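Local atomic coordinates of MgGH51 (PDB entry 6ZPV), a protein that probably hydrolyses terminal alpha-L-arabinofuranosyl groups from arabinose-containing glycans, as a fungal alpha-L-arabinofuranosidase of glycoside hydrolase family 51. Residues Arg226-Glu234 with Phe345-Phe353; Asp314-Asp322 with Arg332-Leu343. All coordinates share one frame; numbering follows the deposited sequence.

Contact 1 (Arg226-Glu234 with Phe345-Phe353)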
loop_
_atom_site.group_PDB
_atom_site.type_symbol
_atom_site.label_atom_id
_atom_site.label_comp_id
_atom_site.label_asym_id
_atom_site.label_seq_id
_atom_site.Cartn_x
_atom_site.Cartn_y
_atom_site.Cartn_z
ATOM N N ARG A 226 5.542 1.794 5.813
ATOM C CA ARG A 226 5.962 0.457 6.313
ATOM C C ARG A 226 5.713 -0.559 5.200
ATOM O O ARG A 226 4.599 -0.597 4.613
ATOM C CB ARG A 226 5.168 0.091 7.572
ATOM C CG ARG A 226 5.580 -1.212 8.190
ATOM C CD ARG A 226 4.507 -1.791 9.105
ATOM N NE ARG A 226 4.880 -3.084 9.678
ATOM C CZ ARG A 226 4.014 -4.060 9.962
ATOM N NH1 ARG A 226 2.695 -3.842 9.862
ATOM N NH2 ARG A 226 4.476 -5.250 10.312
ATOM N N PHE A 227 6.698 -1.386 4.850
ATOM C CA PHE A 227 6.576 -2.292 3.695
ATOM C C PHE A 227 7.678 -3.316 3.788
ATOM O O PHE A 227 8.692 -3.066 4.481
ATOM C CB PHE A 227 6.684 -1.498 2.388
ATOM C CG PHE A 227 8.099 -1.174 1.963
ATOM C CD1 PHE A 227 8.869 -0.313 2.691
ATOM C CD2 PHE A 227 8.665 -1.869 0.902
ATOM C CE1 PHE A 227 10.194 -0.122 2.370
ATOM C CE2 PHE A 227 9.981 -1.667 0.582
ATOM C CZ PHE A 227 10.766 -0.811 1.327
ATOM N N PRO A 228 7.640 -4.450 3.057
ATOM C CA PRO A 228 6.559 -4.901 2.169
ATOM C C PRO A 228 5.512 -5.759 2.865
ATOM O O PRO A 228 4.619 -6.318 2.196
ATOM C CB PRO A 228 7.305 -5.692 1.108
ATOM C CG PRO A 228 8.411 -6.349 1.903
ATOM C CD PRO A 228 8.849 -5.261 2.861
ATOM N N GLY A 229 5.555 -5.850 4.188
ATOM C CA GLY A 229 4.507 -6.498 4.949
ATOM C C GLY A 229 4.894 -6.557 6.400
ATOM O O GLY A 229 6.011 -6.177 6.770
ATOM N N GLY A 230 3.959 -6.991 7.280
ATOM C CA GLY A 230 2.713 -7.620 6.920
ATOM C C GLY A 230 2.936 -9.102 6.556
ATOM O O GLY A 230 4.037 -9.533 6.233
ATOM N N ASN A 231 1.801 -9.832 6.483
ATOM C CA ASN A 231 1.873 -11.250 6.146
ATOM C C ASN A 231 2.530 -11.482 4.800
ATOM O O ASN A 231 3.199 -12.512 4.610
ATOM C CB ASN A 231 0.497 -11.869 6.120
ATOM C CG ASN A 231 -0.072 -12.193 7.477
ATOM O OD1 ASN A 231 0.521 -11.818 8.506
ATOM N ND2 ASN A 231 -1.150 -12.958 7.531
ATOM N N ASN A 232 2.349 -10.578 3.833
ATOM C CA ASN A 232 2.899 -10.815 2.477
ATOM C C ASN A 232 4.427 -10.850 2.453
ATOM O O ASN A 232 5.001 -11.297 1.462
ATOM C CB ASN A 232 2.397 -9.769 1.487
ATOM C CG ASN A 232 2.280 -10.287 0.072
ATOM O OD1 ASN A 232 1.659 -11.348 -0.144
ATOM N ND2 ASN A 232 2.912 -9.592 -0.871
ATOM N N LEU A 233 5.107 -10.397 3.509
ATOM C CA LEU A 233 6.564 -10.581 3.631
ATOM C C LEU A 233 6.934 -12.038 3.815
ATOM O O LEU A 233 8.021 -12.486 3.396
ATOM C CB LEU A 233 7.023 -9.810 4.893
ATOM C CG LEU A 233 8.493 -9.965 5.329
ATOM C CD1 LEU A 233 9.441 -9.220 4.391
ATOM C CD2 LEU A 233 8.646 -9.464 6.755
ATOM N N GLU A 234 6.120 -12.769 4.591
ATOM C CA GLU A 234 6.535 -13.994 5.253
ATOM C C GLU A 234 6.601 -15.212 4.347
ATOM O O GLU A 234 7.436 -16.118 4.594
ATOM C CB GLU A 234 5.671 -14.259 6.476
ATOM C CG GLU A 234 5.933 -13.257 7.605
ATOM C CD GLU A 234 4.948 -13.398 8.728
ATOM O OE1 GLU A 234 5.302 -14.191 9.714
ATOM O OE2 GLU A 234 3.867 -12.781 8.705
ATOM N N PHE A 345 14.860 2.988 9.957
ATOM C CA PHE A 345 14.081 1.997 10.727
ATOM C C PHE A 345 13.974 0.699 9.891
ATOM O O PHE A 345 13.536 0.761 8.750
ATOM C CB PHE A 345 12.663 2.525 10.962
ATOM C CG PHE A 345 12.565 3.828 11.709
ATOM C CD1 PHE A 345 12.878 3.904 13.046
ATOM C CD2 PHE A 345 12.263 4.975 11.028
ATOM C CE1 PHE A 345 12.799 5.119 13.707
ATOM C CE2 PHE A 345 12.259 6.200 11.694
ATOM C CZ PHE A 345 12.501 6.269 13.030
ATOM N N VAL A 346 14.287 -0.417 10.532
ATOM C CA VAL A 346 14.133 -1.740 9.938
ATOM C C VAL A 346 13.357 -2.618 10.910
ATOM O O VAL A 346 13.707 -2.656 12.124
ATOM C CB VAL A 346 15.470 -2.392 9.521
ATOM C CG1 VAL A 346 15.313 -3.871 9.239
ATOM C CG2 VAL A 346 16.069 -1.625 8.357
ATOM N N GLU A 347 12.330 -3.294 10.395
ATOM C CA GLU A 347 11.514 -4.189 11.225
ATOM C C GLU A 347 11.946 -5.635 10.983
ATOM O O GLU A 347 12.106 -6.067 9.828
ATOM C CB GLU A 347 10.020 -3.962 10.902
ATOM C CG GLU A 347 9.080 -4.742 11.801
ATOM C CD GLU A 347 7.668 -4.213 11.838
ATOM O OE1 GLU A 347 7.383 -3.220 11.154
ATOM O OE2 GLU A 347 6.835 -4.840 12.603
ATOM N N VAL A 348 12.142 -6.387 12.077
ATOM C CA VAL A 348 12.730 -7.736 11.979
ATOM C C VAL A 348 11.568 -8.735 11.981
ATOM O O VAL A 348 11.043 -9.115 13.059
ATOM C CB VAL A 348 13.747 -7.944 13.102
ATOM C CG1 VAL A 348 14.334 -9.354 13.048
ATOM C CG2 VAL A 348 14.830 -6.884 13.020
ATOM N N GLY A 349 11.153 -9.171 10.792
ATOM C CA GLY A 349 10.039 -10.110 10.677
ATOM C C GLY A 349 8.682 -9.406 10.634
ATOM O O GLY A 349 8.607 -8.184 10.433
ATOM N N ASN A 350 7.643 -10.215 10.794
ATOM C CA ASN A 350 6.259 -9.699 10.919
ATOM C C ASN A 350 5.551 -10.600 11.921
ATOM O O ASN A 350 5.525 -11.840 11.781
ATOM C CB ASN A 350 5.499 -9.748 9.601
ATOM C CG ASN A 350 4.095 -9.212 9.753
ATOM O OD1 ASN A 350 3.943 -8.027 10.080
ATOM N ND2 ASN A 350 3.070 -10.056 9.577
ATOM N N GLU A 351 4.948 -9.957 12.945
ATOM C CA GLU A 351 4.053 -10.704 13.871
ATOM C C GLU A 351 4.746 -11.970 14.371
ATOM O O GLU A 351 4.133 -13.049 14.442
ATOM C CB GLU A 351 2.684 -10.971 13.269
ATOM C CG GLU A 351 1.897 -9.687 13.000
ATOM C CD GLU A 351 0.407 -9.868 12.861
ATOM O OE1 GLU A 351 -0.037 -10.997 12.477
ATOM O OE2 GLU A 351 -0.327 -8.869 13.125
ATOM N N ASP A 352 5.959 -11.800 14.919
ATOM C CA ASP A 352 6.697 -12.967 15.459
ATOM C C ASP A 352 6.167 -13.380 16.832
ATOM O O ASP A 352 6.618 -14.385 17.354
ATOM C CB ASP A 352 8.197 -12.737 15.438
ATOM C CG ASP A 352 8.694 -12.718 14.001
ATOM O OD1 ASP A 352 8.934 -13.832 13.441
ATOM O OD2 ASP A 352 8.801 -11.625 13.409
ATOM N N PHE A 353 5.160 -12.640 17.376
ATOM C CA PHE A 353 4.429 -13.181 18.522
ATOM C C PHE A 353 3.804 -14.520 18.219
ATOM O O PHE A 353 3.507 -15.295 19.143
ATOM C CB PHE A 353 3.411 -12.174 19.070
ATOM C CG PHE A 353 2.405 -11.668 18.095
ATOM C CD1 PHE A 353 1.292 -12.429 17.772
ATOM C CD2 PHE A 353 2.559 -10.429 17.490
ATOM C CE1 PHE A 353 0.325 -11.970 16.887
ATOM C CE2 PHE A 353 1.586 -9.944 16.609
ATOM C CZ PHE A 353 0.483 -10.724 16.295
HETATM O O HOH W 1 7.008 -6.109 9.438
HETATM O O HOH W 2 1.074 -13.039 10.970
HETATM O O HOH W 3 -1.516 -10.613 10.144
HETATM O O HOH W 4 3.537 -14.256 11.671
#

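Contact 2 (Asp314-Asp322 with Arg332-Leu343)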
loop_
_atom_site.group_PDB
_atom_site.type_symbol
_atom_site.label_atom_id
_atom_site.label_comp_id
_atom_site.label_asym_id
_atom_site.label_seq_id
_atom_site.Cartn_x
_atom_site.Cartn_y
_atom_site.Cartn_z
ATOM N N ASP A 314 22.198 -7.604 2.412
ATOM C CA ASP A 314 22.185 -7.226 0.994
ATOM C C ASP A 314 21.028 -6.275 0.701
ATOM O O ASP A 314 21.213 -5.263 0.009
ATOM C CB ASP A 314 22.066 -8.476 0.123
ATOM C CG ASP A 314 23.219 -9.451 0.145
ATOM O OD1 ASP A 314 24.319 -9.083 0.600
ATOM O OD2 ASP A 314 22.961 -10.615 -0.272
ATOM N N GLN A 315 19.838 -6.593 1.216
ATOM C CA GLN A 315 18.656 -5.737 1.020
ATOM C C GLN A 315 18.894 -4.307 1.511
ATOM O O GLN A 315 18.574 -3.345 0.835
ATOM C CB GLN A 315 17.484 -6.407 1.768
ATOM C CG GLN A 315 16.164 -5.657 1.640
ATOM C CD GLN A 315 15.058 -6.346 2.408
ATOM O OE1 GLN A 315 15.075 -7.572 2.579
ATOM N NE2 GLN A 315 14.052 -5.553 2.870
ATOM N N ILE A 316 19.455 -4.212 2.707
ATOM C CA ILE A 316 19.742 -2.890 3.285
ATOM C C ILE A 316 20.838 -2.173 2.486
ATOM O O ILE A 316 20.719 -0.962 2.195
ATOM C CB ILE A 316 20.058 -3.004 4.777
ATOM C CG1 ILE A 316 18.842 -3.509 5.555
ATOM C CG2 ILE A 316 20.576 -1.665 5.312
ATOM C CD1 ILE A 316 19.126 -3.992 6.962
ATOM N N ASN A 317 21.872 -2.901 2.068
ATOM C CA ASN A 317 22.916 -2.269 1.236
ATOM C C ASN A 317 22.346 -1.749 -0.073
ATOM O O ASN A 317 22.792 -0.716 -0.568
ATOM C CB ASN A 317 24.082 -3.240 0.984
ATOM C CG ASN A 317 25.075 -3.279 2.135
ATOM O OD1 ASN A 317 25.168 -2.281 2.859
ATOM N ND2 ASN A 317 25.784 -4.414 2.232
ATOM N N PHE A 318 21.381 -2.423 -0.677
ATOM C CA PHE A 318 20.742 -1.900 -1.881
ATOM C C PHE A 318 20.201 -0.494 -1.573
ATOM O O PHE A 318 20.283 0.408 -2.437
ATOM C CB PHE A 318 19.627 -2.817 -2.385
ATOM C CG PHE A 318 18.998 -2.305 -3.658
ATOM C CD1 PHE A 318 19.598 -2.533 -4.878
ATOM C CD2 PHE A 318 17.830 -1.535 -3.638
ATOM C CE1 PHE A 318 19.055 -2.085 -6.057
ATOM C CE2 PHE A 318 17.264 -1.091 -4.834
ATOM C CZ PHE A 318 17.887 -1.364 -6.036
ATOM N N VAL A 319 19.566 -0.301 -0.431
ATOM C CA VAL A 319 18.913 0.970 -0.053
ATOM C C VAL A 319 19.952 2.051 0.203
ATOM O O VAL A 319 19.804 3.189 -0.302
ATOM C CB VAL A 319 17.964 0.774 1.136
ATOM C CG1 VAL A 319 17.249 2.080 1.409
ATOM C CG2 VAL A 319 16.967 -0.351 0.912
ATOM N N ILE A 320 20.972 1.752 1.045
ATOM C CA ILE A 320 21.832 2.805 1.650
ATOM C C ILE A 320 23.324 2.650 1.384
ATOM O O ILE A 320 24.079 3.560 1.746
ATOM C CB ILE A 320 21.618 2.919 3.162
ATOM C CG1 ILE A 320 22.145 1.700 3.942
ATOM C CG2 ILE A 320 20.186 3.228 3.487
ATOM C CD1 ILE A 320 22.068 1.893 5.423
ATOM N N GLY A 321 23.766 1.516 0.859
ATOM C CA GLY A 321 25.227 1.285 0.867
ATOM C C GLY A 321 25.949 2.164 -0.125
ATOM O O GLY A 321 25.379 2.599 -1.125
ATOM N N ASP A 322 27.228 2.349 0.119
ATOM C CA ASP A 322 28.149 2.990 -0.845
ATOM C C ASP A 322 28.302 2.055 -2.026
ATOM O O ASP A 322 28.721 0.910 -1.836
ATOM C CB ASP A 322 29.453 3.206 -0.117
ATOM C CG ASP A 322 30.573 3.828 -0.933
ATOM O OD1 ASP A 322 30.479 3.874 -2.163
ATOM O OD2 ASP A 322 31.549 4.267 -0.303
ATOM N N ARG A 332 22.091 -0.672 -7.246
ATOM C CA ARG A 332 21.258 0.516 -7.136
ATOM C C ARG A 332 21.819 1.606 -8.055
ATOM O O ARG A 332 21.062 2.291 -8.784
ATOM C CB ARG A 332 21.181 1.007 -5.690
ATOM C CG ARG A 332 20.267 2.215 -5.514
ATOM C CD ARG A 332 20.443 2.988 -4.205
ATOM N NE ARG A 332 21.775 3.556 -4.076
ATOM C CZ ARG A 332 22.707 3.217 -3.190
ATOM N NH1 ARG A 332 22.553 2.164 -2.413
ATOM N NH2 ARG A 332 23.793 3.939 -3.082
ATOM N N ALA A 333 23.108 1.853 -8.012
ATOM C CA ALA A 333 23.737 2.853 -8.876
ATOM C C ALA A 333 23.483 2.494 -10.347
ATOM O O ALA A 333 23.202 3.417 -11.150
ATOM C CB ALA A 333 25.230 2.977 -8.523
ATOM N N SER A 334 23.718 1.257 -10.735
ATOM C CA SER A 334 23.561 0.823 -12.126
ATOM C C SER A 334 22.144 1.070 -12.653
ATOM O O SER A 334 21.962 1.236 -13.863
ATOM C CB SER A 334 23.935 -0.658 -12.269
ATOM O OG SER A 334 22.890 -1.537 -11.942
ATOM N N LEU A 335 21.170 1.023 -11.752
ATOM C CA LEU A 335 19.761 1.244 -12.071
ATOM C C LEU A 335 19.376 2.722 -11.998
ATOM O O LEU A 335 18.181 3.038 -12.147
ATOM C CB LEU A 335 18.915 0.389 -11.127
ATOM C CG LEU A 335 19.061 -1.122 -11.344
ATOM C CD1 LEU A 335 18.437 -1.911 -10.184
ATOM C CD2 LEU A 335 18.446 -1.563 -12.652
ATOM N N GLY A 336 20.341 3.610 -11.878
ATOM C CA GLY A 336 20.096 5.038 -12.055
ATOM C C GLY A 336 20.016 5.854 -10.788
ATOM O O GLY A 336 19.723 7.044 -10.887
ATOM N N HIS A 337 20.274 5.257 -9.618
ATOM C CA HIS A 337 20.144 6.005 -8.346
ATOM C C HIS A 337 21.360 5.795 -7.461
ATOM O O HIS A 337 21.250 5.203 -6.384
ATOM C CB HIS A 337 18.830 5.604 -7.642
ATOM C CG HIS A 337 18.375 6.613 -6.656
ATOM N ND1 HIS A 337 19.038 6.867 -5.465
ATOM C CD2 HIS A 337 17.317 7.480 -6.690
ATOM C CE1 HIS A 337 18.379 7.804 -4.795
ATOM N NE2 HIS A 337 17.364 8.215 -5.542
ATOM N N PRO A 338 22.523 6.332 -7.869
ATOM C CA PRO A 338 23.702 6.137 -7.047
ATOM C C PRO A 338 23.624 6.714 -5.627
ATOM O O PRO A 338 24.328 6.230 -4.741
ATOM C CB PRO A 338 24.797 6.820 -7.931
ATOM C CG PRO A 338 24.036 7.786 -8.748
ATOM C CD PRO A 338 22.777 7.044 -9.135
ATOM N N GLU A 339 22.865 7.790 -5.414
ATOM C CA GLU A 339 22.754 8.345 -4.046
ATOM C C GLU A 339 22.026 7.314 -3.176
ATOM O O GLU A 339 21.063 6.679 -3.620
ATOM C CB GLU A 339 21.969 9.668 -4.052
ATOM C CG GLU A 339 22.709 10.780 -4.750
ATOM C CD GLU A 339 24.074 11.081 -4.174
ATOM O OE1 GLU A 339 24.224 10.997 -2.970
ATOM O OE2 GLU A 339 24.969 11.416 -4.971
ATOM N N PRO A 340 22.398 7.178 -1.895
ATOM C CA PRO A 340 21.619 6.362 -0.970
ATOM C C PRO A 340 20.230 6.953 -0.778
ATOM O O PRO A 340 20.090 8.189 -0.737
ATOM C CB PRO A 340 22.439 6.347 0.294
ATOM C CG PRO A 340 23.178 7.682 0.216
ATOM C CD PRO A 340 23.571 7.827 -1.247
ATOM N N PHE A 341 19.290 6.095 -0.481
ATOM C CA PHE A 341 17.965 6.528 0.009
ATOM C C PHE A 341 17.999 6.686 1.530
ATOM O O PHE A 341 18.874 6.115 2.163
ATOM C CB PHE A 341 16.902 5.497 -0.409
ATOM C CG PHE A 341 16.586 5.456 -1.884
ATOM C CD1 PHE A 341 15.628 6.290 -2.439
ATOM C CD2 PHE A 341 17.238 4.540 -2.701
ATOM C CE1 PHE A 341 15.297 6.210 -3.779
ATOM C CE2 PHE A 341 16.886 4.446 -4.039
ATOM C CZ PHE A 341 15.939 5.294 -4.557
ATOM N N THR A 342 17.026 7.392 2.071
ATOM C CA THR A 342 16.834 7.483 3.515
ATOM C C THR A 342 16.439 6.088 4.061
ATOM O O THR A 342 15.528 5.459 3.476
ATOM C CB THR A 342 15.698 8.473 3.861
ATOM O OG1 THR A 342 16.085 9.746 3.364
ATOM C CG2 THR A 342 15.403 8.516 5.336
ATOM N N LEU A 343 17.038 5.675 5.181
ATOM C CA LEU A 343 16.541 4.462 5.897
ATOM C C LEU A 343 16.995 4.561 7.352
ATOM O O LEU A 343 18.171 4.418 7.648
ATOM C CB LEU A 343 17.065 3.173 5.274
ATOM C CG LEU A 343 16.643 1.902 5.961
ATOM C CD1 LEU A 343 15.160 1.631 5.867
ATOM C CD2 LEU A 343 17.433 0.708 5.420
#

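Contact 1 (Arg226-Glu234 with Phe345-Phe353)
R226 and E347 form the charged part of this contact. The arginine chain is extended from CG to NE and presents its guanidinium edge to the carboxylate; R226 NE lies 2.9 Å from E347 OE1, and the two planes are only 26° apart. OE1 is nonetheless met from above the carboxylate plane. A second, weak bond joins R226 NH2 to E347 OE2 at 3.3 Å. On its other amino group, NH1, the arginine makes a salt bridge to E429, so the guanidinium has two acidic partners, E347 and E429.

Hydrogen bonds of the N350 side-chain amide form the second group; the residue buries 110 Å² against 226-234. Its CG is anti to the backbone N (chi1 -180°), directing the amide toward G230. N350 OD1 then takes two weak bonds, from R226 NH2 at 2.8 Å and from G230 N at 3.0 Å. N350 ND2 donates to E234 OE2 over 3.0 Å in a nearly straight bond (171°) that lies in the amide plane but reaches the carboxylate from above. Together these bonds fix which end of the amide is oxygen.

Strands 224-227 and 345-348 belong to the eight-stranded parallel barrel, and the loops after their C-terminal ends meet here. The sequence N350-E351 after the fourth strand matches the Asn-Glu pair of clan GH-A glycosidases, consistent with an active-site position; E351 OE2 is hydrogen-bonded to H400.

Water contributes a third kind of link. One molecule accepts from R226 NH2 and donates to G229 O and G349 O, each at 2.8 Å, while a second water bridges N231 OD1 and E351 OE1.

Apolar contact is slight: L233 CD2 rests 3.9 Å from G349 C, alongside the backbone that leads into N350.

Contact 2 (Asp314-Asp322 with Arg332-Leu343)
The side chain of R332, near the end of helix 327-334, has CG anti to the backbone N (chi1 -177°) and then bends at chi3 (62°), which turns the guanidinium edge onto F318 O, in the last turn of helix 306-320, and G321 O, just after it. R332 NH1 donates to F318 O at 2.9 Å, almost straight (172°), although it comes from above that carbonyl plane. G321 O is gripped end-on by both terminal nitrogens, R332 NH2 at 2.9 Å and R332 NH1 at 3.1 Å, the latter on a lone pair. Within its own segment R332 also donates NE to H337 O and NH2 to P338 O, so five bonds, all with the acceptor close to the guanidinium plane, fix how the group is turned. Its positive charge probably suits the partly negative helix end.

The surroundings belong to the return from helix 306-320, through the short helix 327-334, to the fourth barrel strand. A Schellman motif with G336 at C-prime ends the second helix, and F341 N donates to V319 O at 3.0 Å, tying the returning chain to the first helix. Replacing R332 by a leucine would probably leave F318 O and G321 O without these donors and hold the H337-P338 turn less firmly.

Apolar contacts accompany these bonds in two places. R332 CB sits over one face of the F318 ring, 4.0 Å from its centroid in a CH-pi contact, while L335 CD1 meets the ring edge. Farther along, L343 CB lies 3.6 Å from I320 CG2, and L343 CD2 lies 3.9 Å from I316 CG2.

Both contacts belong to the (beta/alpha)8 barrel domain, contact 1 at its strands and their loops, contact 2 in the surrounding helical layer, with centres about 21 Å apart. Along the chain they are nested: strand 224-227 comes first, then strand 284-289, helix 306-320 and helix 327-334, and finally strand 345-348, so contact 2 falls wholly inside the loop closed by contact 1. L343 of contact 2 is followed almost at once by F345 of contact 1. The two touch where V346 CG2 packs 4.1 Å from I316 CD1, strand against helix. Contact 1 joins loops beyond the C-terminal strand ends, probably at the active site, whereas contact 2 fastens the chain just before it enters the fourth strand.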